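PDB 4U9B: NO-binding heme-dependent sensor protein from Shewanella oneidensis, which binds heme and, in its pocket, nitric oxide, and as a member of the H-NOX family of gas sensors probably signals the presence of this gas. Local coordinates for residues A[96-99]-A[100-104]; A[7-10]-A[11-15]. One frame throughout, in Å; residues are numbered along the deposited sequence.

Overall arrangement
Both contacts are local turns of helix within the H-NOX domain, but they lie on opposite sides of the chain's centre, with their own centres about 26 Å apart and their nearest atoms about 14 Å apart. Interaction 1 (96-104) opens the helix that carries His-103, which can serve as axial ligand but is detached from the iron here, and lines the pocket: the side chain of Ile-98 comes within about 4 Å of the bound nitric oxide. Interaction 2 (7-15) belongs to helix 3-17, further from the ligand, where the side chain of Val-8 is about 9 Å from the heme and 12 Å from nitric oxide. The heme is touched directly by interaction 1.

Interaction 1: residues A[96-99]-A[100-104]; sequences MGIH and DVIHL. With HEM (protoporphyrin IX containing Fe), chain B; PO4 (phosphate ion), chain E.
At the start of the helix that bears the axial histidine of the H-NOX domain, Ile-98 and Ile-102 pack together on the heme-facing side, CG1 to CG1 4.4 Å. Ile-98 reaches the vinyl carbon CAB with CD1 at 3.6 Å. In Ile-102 a folded chi2 of -71° brings CD1 to the porphyrin rim, 3.6 Å from HEM CMC, while CG2 lies over the pyrrole of NC. Both isoleucines also touch nitric oxide; an alanine in place of Ile-102 would probably leave a gap at the pyrrole methyl and beside Ile-98, and nitric oxide with one neighbour fewer. The backbone is widened to a pi-type turn: Ile-102 N binds Gly-97 O at 2.9 Å (N-H...O 165°), with a weak second bond from Val-101 N, and His-103 N binds Ile-98 O at 3.1 Å. His-103 NE2 is 10.4 Å from HEM FE, consistent with a broken iron-histidine bond. On the outer side His-99 ND1 donates to Asp-100 OD1 at 3.2 Å from above the carboxylate plane, and His-99 NE2 to O1 of a phosphate, probably from the crystallisation liquor, at 3.1 Å. Donating from both nitrogens, His-99 is likely to be cationic in this crystal.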
ATOM      1  N   MET A  96       4.695  13.959   3.333  1.00 26.53           N
ATOM      2  CA  MET A  96       4.092  14.924   4.241  1.00 28.52           C
ATOM      3  C   MET A  96       2.691  15.317   3.781  1.00 29.87           C
ATOM      4  O   MET A  96       1.929  15.920   4.538  1.00 30.12           O
ATOM      5  CB  MET A  96       4.984  16.163   4.355  1.00 30.63           C
ATOM      6  CG  MET A  96       6.313  15.890   5.039  1.00 34.27           C
ATOM      7  SD  MET A  96       6.117  15.342   6.748  1.00 33.67           S
ATOM      8  CE  MET A  96       5.468  16.832   7.501  1.00 33.73           C
ATOM      9  N   GLY A  97       2.355  14.962   2.544  1.00 29.66           N
ATOM     10  CA  GLY A  97       1.055  15.277   1.978  1.00 30.74           C
ATOM     11  C   GLY A  97       0.070  14.124   1.989  1.00 30.23           C
ATOM     12  O   GLY A  97      -1.052  14.267   1.501  1.00 30.02           O
ATOM     13  N   ILE A  98       0.470  12.979   2.535  1.00 27.07           N
ATOM     14  CA  ILE A  98      -0.429  11.831   2.601  1.00 27.06           C
ATOM     15  C   ILE A  98      -1.651  12.180   3.447  1.00 31.36           C
ATOM     16  O   ILE A  98      -2.785  11.891   3.064  1.00 32.78           O
ATOM     17  CB  ILE A  98       0.267  10.576   3.188  1.00 26.40           C
ATOM     18  CG1 ILE A  98       1.405  10.114   2.270  1.00 25.42           C
ATOM     19  CG2 ILE A  98      -0.741   9.437   3.374  1.00 26.94           C
ATOM     20  CD1 ILE A  98       2.275   9.008   2.862  1.00 27.36           C
ATOM     21  N   HIS A  99      -1.413  12.815   4.589  1.00 32.44           N
ATOM     22  CA  HIS A  99      -2.477  13.106   5.543  1.00 36.76           C
ATOM     23  C   HIS A  99      -3.461  14.137   5.002  1.00 41.97           C
ATOM     24  O   HIS A  99      -4.674  13.967   5.112  1.00 44.26           O
ATOM     25  CB  HIS A  99      -1.884  13.607   6.862  1.00 39.19           C
ATOM     26  CG  HIS A  99      -2.904  13.848   7.930  1.00 42.88           C
ATOM     27  ND1 HIS A  99      -3.232  15.110   8.377  1.00 47.14           N
ATOM     28  CD2 HIS A  99      -3.676  12.989   8.636  1.00 45.92           C
ATOM     29  CE1 HIS A  99      -4.157  15.017   9.314  1.00 47.56           C
ATOM     30  NE2 HIS A  99      -4.444  13.741   9.491  1.00 48.01           N
ATOM     31  N   ASP A 100      -2.927  15.207   4.424  1.00 42.86           N
ATOM     32  CA  ASP A 100      -3.748  16.306   3.929  1.00 44.63           C
ATOM     33  C   ASP A 100      -4.237  16.051   2.510  1.00 42.74           C
ATOM     34  O   ASP A 100      -5.437  15.920   2.261  1.00 45.15           O
ATOM     35  CB  ASP A 100      -2.962  17.621   3.962  1.00 46.59           C
ATOM     36  CG  ASP A 100      -2.629  18.072   5.369  1.00 49.28           C
ATOM     37  OD1 ASP A 100      -3.284  17.597   6.321  1.00 50.12           O
ATOM     38  OD2 ASP A 100      -1.716  18.913   5.520  1.00 50.92           O
ATOM     39  N   VAL A 101      -3.287  15.971   1.586  1.00 38.47           N
ATOM     40  CA  VAL A 101      -3.586  15.979   0.162  1.00 36.57           C
ATOM     41  C   VAL A 101      -4.130  14.642  -0.343  1.00 33.86           C
ATOM     42  O   VAL A 101      -5.202  14.604  -0.939  1.00 32.51           O
ATOM     43  CB  VAL A 101      -2.332  16.366  -0.646  1.00 38.97           C
ATOM     44  CG1 VAL A 101      -2.631  16.420  -2.136  1.00 38.46           C
ATOM     45  CG2 VAL A 101      -1.809  17.711  -0.169  1.00 38.45           C
ATOM     46  N   ILE A 102      -3.400  13.552  -0.112  1.00 29.66           N
ATOM     47  CA  ILE A 102      -3.826  12.244  -0.608  1.00 30.45           C
ATOM     48  C   ILE A 102      -5.186  11.864  -0.031  1.00 29.81           C
ATOM     49  O   ILE A 102      -6.086  11.464  -0.770  1.00 28.34           O
ATOM     50  CB  ILE A 102      -2.813  11.132  -0.262  1.00 32.22           C
ATOM     51  CG1 ILE A 102      -1.430  11.446  -0.847  1.00 38.34           C
ATOM     52  CG2 ILE A 102      -3.313   9.772  -0.765  1.00 30.13           C
ATOM     53  CD1 ILE A 102      -1.332  11.325  -2.341  1.00 39.99           C
ATOM     54  N   HIS A 103      -5.328  11.987   1.286  1.00 29.45           N
ATOM     55  CA  HIS A 103      -6.572  11.641   1.973  1.00 29.62           C
ATOM     56  C   HIS A 103      -7.752  12.378   1.345  1.00 28.11           C
ATOM     57  O   HIS A 103      -8.794  11.780   1.067  1.00 26.88           O
ATOM     58  CB  HIS A 103      -6.467  11.978   3.463  1.00 33.35           C
ATOM     59  CG  HIS A 103      -7.545  11.365   4.306  1.00 38.37           C
ATOM     60  ND1 HIS A 103      -7.408  10.133   4.906  1.00 39.30           N
ATOM     61  CD2 HIS A 103      -8.770  11.823   4.658  1.00 40.34           C
ATOM     62  CE1 HIS A 103      -8.507   9.853   5.588  1.00 40.43           C
ATOM     63  NE2 HIS A 103      -9.347  10.860   5.453  1.00 42.18           N
ATOM     64  N   LEU A 104      -7.571  13.674   1.106  1.00 28.62           N
ATOM     65  CA  LEU A 104      -8.613  14.497   0.506  1.00 28.76           C
ATOM     66  C   LEU A 104      -8.981  14.025  -0.891  1.00 27.92           C
ATOM     67  O   LEU A 104     -10.158  13.830  -1.199  1.00 28.71           O
ATOM     68  CB  LEU A 104      -8.169  15.962   0.436  1.00 31.85           C
ATOM     69  CG  LEU A 104      -9.181  16.893  -0.239  1.00 36.24           C
ATOM     70  CD1 LEU A 104     -10.398  17.069   0.645  1.00 38.20           C
ATOM     71  CD2 LEU A 104      -8.564  18.225  -0.580  1.00 35.78           C
TER
HETATM   72  CHA HEM B 201      -4.919   2.492   0.793  1.00 18.94           C
HETATM   73  CHB HEM B 201      -0.683   4.150   2.445  1.00 17.84           C
HETATM   74  CHC HEM B 201      -0.093   6.772  -1.563  1.00 22.34           C
HETATM   75  CHD HEM B 201      -4.776   6.045  -2.593  1.00 19.74           C
HETATM   76  C1A HEM B 201      -3.736   2.583   1.483  1.00 16.36           C
HETATM   77  C2A HEM B 201      -3.200   1.599   2.402  1.00 17.66           C
HETATM   78  C3A HEM B 201      -2.029   2.064   2.850  1.00 19.07           C
HETATM   79  C4A HEM B 201      -1.784   3.350   2.238  1.00 16.69           C
HETATM   80  CMA HEM B 201      -1.079   1.374   3.845  1.00 18.26           C
HETATM   81  CAA HEM B 201      -3.859   0.256   2.793  1.00 20.86           C
HETATM   82  CBA HEM B 201      -5.104   0.486   3.654  1.00 20.90           C
HETATM   83  CGA HEM B 201      -4.796   0.591   5.131  1.00 20.79           C
HETATM   84  O1A HEM B 201      -5.761   0.753   5.929  1.00 18.80           O
HETATM   85  O2A HEM B 201      -3.605   0.516   5.535  1.00 20.05           O
HETATM   86  C1B HEM B 201      -0.118   4.958   1.490  1.00 19.64           C
HETATM   87  C2B HEM B 201       1.226   5.490   1.516  1.00 17.62           C
HETATM   88  C3B HEM B 201       1.392   6.233   0.405  1.00 20.65           C
HETATM   89  C4B HEM B 201       0.157   6.162  -0.355  1.00 21.45           C
HETATM   90  CMB HEM B 201       2.201   5.214   2.682  1.00 17.93           C
HETATM   91  CAB HEM B 201       2.624   7.022  -0.097  1.00 22.02           C
HETATM   92  CBB HEM B 201       3.873   6.794   0.322  1.00 25.41           C
HETATM   93  C1C HEM B 201      -1.317   6.812  -2.199  1.00 23.21           C
HETATM   94  C2C HEM B 201      -1.602   7.508  -3.433  1.00 23.38           C
HETATM   95  C3C HEM B 201      -2.894   7.334  -3.736  1.00 21.14           C
HETATM   96  C4C HEM B 201      -3.478   6.499  -2.694  1.00 21.92           C
HETATM   97  CMC HEM B 201      -0.566   8.318  -4.240  1.00 25.31           C
HETATM   98  CAC HEM B 201      -3.562   7.930  -5.003  1.00 24.26           C
HETATM   99  CBC HEM B 201      -4.887   7.976  -5.184  1.00 34.22           C
HETATM  100  C1D HEM B 201      -5.205   4.965  -1.853  1.00 20.11           C
HETATM  101  C2D HEM B 201      -6.446   4.264  -2.085  1.00 20.12           C
HETATM  102  C3D HEM B 201      -6.491   3.159  -1.032  1.00 18.80           C
HETATM  103  C4D HEM B 201      -5.277   3.299  -0.264  1.00 18.66           C
HETATM  104  CMD HEM B 201      -7.498   4.555  -3.172  1.00 21.15           C
HETATM  105  CAD HEM B 201      -7.594   2.107  -0.828  1.00 19.68           C
HETATM  106  CBD HEM B 201      -8.648   2.629   0.143  1.00 20.18           C
HETATM  107  CGD HEM B 201      -9.704   1.571   0.324  1.00 20.63           C
HETATM  108  O1D HEM B 201      -9.400   0.387   0.038  1.00 22.04           O
HETATM  109  O2D HEM B 201     -10.842   1.903   0.755  1.00 21.26           O
HETATM  110  NA  HEM B 201      -2.841   3.637   1.400  1.00 17.74           N
HETATM  111  NB  HEM B 201      -0.741   5.382   0.339  1.00 20.43           N
HETATM  112  NC  HEM B 201      -2.486   6.208  -1.775  1.00 21.71           N
HETATM  113  ND  HEM B 201      -4.547   4.370  -0.776  1.00 19.89           N
HETATM  114 FE   HEM B 201      -2.736   5.044  -0.083  1.00 20.95          FE
HETATM  115  P   PO4 E 204      -6.147  11.468  11.984  1.00 90.63           P
HETATM  116  O1  PO4 E 204      -6.648  11.974  10.652  1.00 90.90           O
HETATM  117  O2  PO4 E 204      -5.143  10.364  11.756  1.00 90.60           O
HETATM  118  O3  PO4 E 204      -5.488  12.602  12.736  1.00 89.86           O
HETATM  119  O4  PO4 E 204      -7.308  10.936  12.790  1.00 90.40           O

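Interaction 2: residues A[7-10]-A[11-15]; sequences NVLE and DMVVA
Within the N-terminal helix 3-17 of the H-NOX fold, Glu-10 and Val-14, Leu-9 and Val-13, and Asn-7 and Asp-11 meet one turn apart in regular alpha-helical i to i+4 contacts. Four successive carbonyls, from Asn-7 to Glu-10, each accept the amide four residues on; the straightest bond is Val-13 N to Leu-9 O, 2.9 Å with an N-H...O angle of 174°. The buried side of the turn is apolar. Leu-9, its CG anti to the backbone N (chi1 -179°), brings CD1 to 4.1 Å from Val-13 CG2, the two side chains running askew to one another. Beyond this pair Leu-9 meets Phe-69 of helix 62-80 and Leu-47 and Ile-50 of helix 44-58, Val-13 meets Leu-25 of helix 19-29, and Val-8 lies on Phe-72 and Leu-73, so this side of the helix meets three others. Asp-11 has its CG beside its own backbone N (chi1 -69°), which folds the carboxylate back along the preceding turn, CG 3.4 Å from Asn-7 O. From there OD2 forms a salt bridge with Arg-80 NH2 of helix 62-80, the residue Val-8 also touches. Around the helix Glu-10 extends its chain alongside Val-14, both pointing the same way and both touching Met-19 of helix 19-29. Here the aliphatic stem does the touching and not the carboxylate: Glu-10 CG lies 3.6 Å from Val-14 CG2, a methyl that also sits 3.1 Å from Glu-10 O.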
ATOM      1  N   ASN A   7      -7.288  -4.655  -8.347  1.00 22.95           N
ATOM      2  CA  ASN A   7      -6.883  -4.556  -9.746  1.00 25.14           C
ATOM      3  C   ASN A   7      -5.367  -4.528  -9.883  1.00 24.70           C
ATOM      4  O   ASN A   7      -4.809  -5.175 -10.768  1.00 24.01           O
ATOM      5  CB  ASN A   7      -7.483  -3.310 -10.407  1.00 24.89           C
ATOM      6  CG  ASN A   7      -8.990  -3.390 -10.557  1.00 24.86           C
ATOM      7  OD1 ASN A   7      -9.576  -4.480 -10.587  1.00 28.08           O
ATOM      8  ND2 ASN A   7      -9.629  -2.231 -10.660  1.00 23.43           N
ATOM      9  N   VAL A   8      -4.697  -3.778  -9.013  1.00 22.02           N
ATOM     10  CA  VAL A   8      -3.244  -3.712  -9.062  1.00 22.12           C
ATOM     11  C   VAL A   8      -2.660  -5.050  -8.610  1.00 22.08           C
ATOM     12  O   VAL A   8      -1.646  -5.498  -9.142  1.00 22.28           O
ATOM     13  CB  VAL A   8      -2.689  -2.561  -8.195  1.00 20.70           C
ATOM     14  CG1 VAL A   8      -1.173  -2.533  -8.255  1.00 23.15           C
ATOM     15  CG2 VAL A   8      -3.247  -1.226  -8.670  1.00 22.00           C
ATOM     16  N   LEU A   9      -3.306  -5.693  -7.640  1.00 21.39           N
ATOM     17  CA  LEU A   9      -2.872  -7.013  -7.199  1.00 22.25           C
ATOM     18  C   LEU A   9      -2.975  -7.994  -8.360  1.00 22.96           C
ATOM     19  O   LEU A   9      -2.086  -8.821  -8.558  1.00 26.19           O
ATOM     20  CB  LEU A   9      -3.701  -7.504  -6.007  1.00 20.97           C
ATOM     21  CG  LEU A   9      -3.310  -8.874  -5.434  1.00 24.23           C
ATOM     22  CD1 LEU A   9      -1.907  -8.842  -4.855  1.00 26.69           C
ATOM     23  CD2 LEU A   9      -4.303  -9.330  -4.377  1.00 25.08           C
ATOM     24  N   GLU A  10      -4.051  -7.891  -9.138  1.00 23.61           N
ATOM     25  CA  GLU A  10      -4.219  -8.749 -10.307  1.00 25.50           C
ATOM     26  C   GLU A  10      -3.057  -8.551 -11.275  1.00 29.46           C
ATOM     27  O   GLU A  10      -2.476  -9.523 -11.759  1.00 30.92           O
ATOM     28  CB  GLU A  10      -5.545  -8.473 -11.025  1.00 23.76           C
ATOM     29  CG  GLU A  10      -5.795  -9.416 -12.213  1.00 27.58           C
ATOM     30  CD  GLU A  10      -7.059  -9.094 -12.981  1.00 32.81           C
ATOM     31  OE1 GLU A  10      -7.154  -9.506 -14.157  1.00 35.61           O
ATOM     32  OE2 GLU A  10      -7.958  -8.439 -12.413  1.00 33.93           O
ATOM     33  N   ASP A  11      -2.722  -7.293 -11.555  1.00 30.03           N
ATOM     34  CA  ASP A  11      -1.609  -6.984 -12.446  1.00 29.33           C
ATOM     35  C   ASP A  11      -0.333  -7.671 -11.973  1.00 28.76           C
ATOM     36  O   ASP A  11       0.434  -8.196 -12.775  1.00 32.84           O
ATOM     37  CB  ASP A  11      -1.382  -5.470 -12.537  1.00 26.81           C
ATOM     38  CG  ASP A  11      -2.498  -4.753 -13.276  1.00 30.09           C
ATOM     39  OD1 ASP A  11      -3.270  -5.424 -13.992  1.00 32.25           O
ATOM     40  OD2 ASP A  11      -2.596  -3.514 -13.149  1.00 31.88           O
ATOM     41  N   MET A  12      -0.119  -7.678 -10.663  1.00 29.54           N
ATOM     42  CA  MET A  12       1.091  -8.259 -10.096  1.00 29.05           C
ATOM     43  C   MET A  12       1.073  -9.784 -10.197  1.00 30.57           C
ATOM     44  O   MET A  12       2.029 -10.390 -10.684  1.00 33.06           O
ATOM     45  CB  MET A  12       1.251  -7.822  -8.640  1.00 29.16           C
ATOM     46  CG  MET A  12       2.606  -8.154  -8.046  1.00 30.29           C
ATOM     47  SD  MET A  12       2.817  -7.520  -6.373  1.00 32.43           S
ATOM     48  CE  MET A  12       4.578  -7.769  -6.152  1.00 34.27           C
ATOM     49  N   VAL A  13      -0.019 -10.396  -9.746  1.00 31.83           N
ATOM     50  CA  VAL A  13      -0.149 -11.852  -9.751  1.00 31.89           C
ATOM     51  C   VAL A  13      -0.123 -12.401 -11.176  1.00 34.88           C
ATOM     52  O   VAL A  13       0.639 -13.319 -11.479  1.00 36.08           O
ATOM     53  CB  VAL A  13      -1.451 -12.301  -9.049  1.00 33.27           C
ATOM     54  CG1 VAL A  13      -1.669 -13.812  -9.198  1.00 32.47           C
ATOM     55  CG2 VAL A  13      -1.417 -11.912  -7.576  1.00 34.53           C
ATOM     56  N   VAL A  14      -0.960 -11.838 -12.044  1.00 39.48           N
ATOM     57  CA  VAL A  14      -1.034 -12.271 -13.439  1.00 40.75           C
ATOM     58  C   VAL A  14       0.327 -12.161 -14.123  1.00 42.26           C
ATOM     59  O   VAL A  14       0.741 -13.065 -14.848  1.00 43.68           O
ATOM     60  CB  VAL A  14      -2.075 -11.445 -14.233  1.00 41.50           C
ATOM     61  CG1 VAL A  14      -1.993 -11.740 -15.732  1.00 43.60           C
ATOM     62  CG2 VAL A  14      -3.480 -11.727 -13.721  1.00 41.67           C
ATOM     63  N   ALA A  15       1.018 -11.050 -13.889  1.00 42.91           N
ATOM     64  CA  ALA A  15       2.319 -10.815 -14.503  1.00 44.90           C
ATOM     65  C   ALA A  15       3.372 -11.793 -13.987  1.00 46.90           C
ATOM     66  O   ALA A  15       4.325 -12.117 -14.695  1.00 49.07           O
ATOM     67  CB  ALA A  15       2.767  -9.383 -14.249  1.00 46.81           C
TER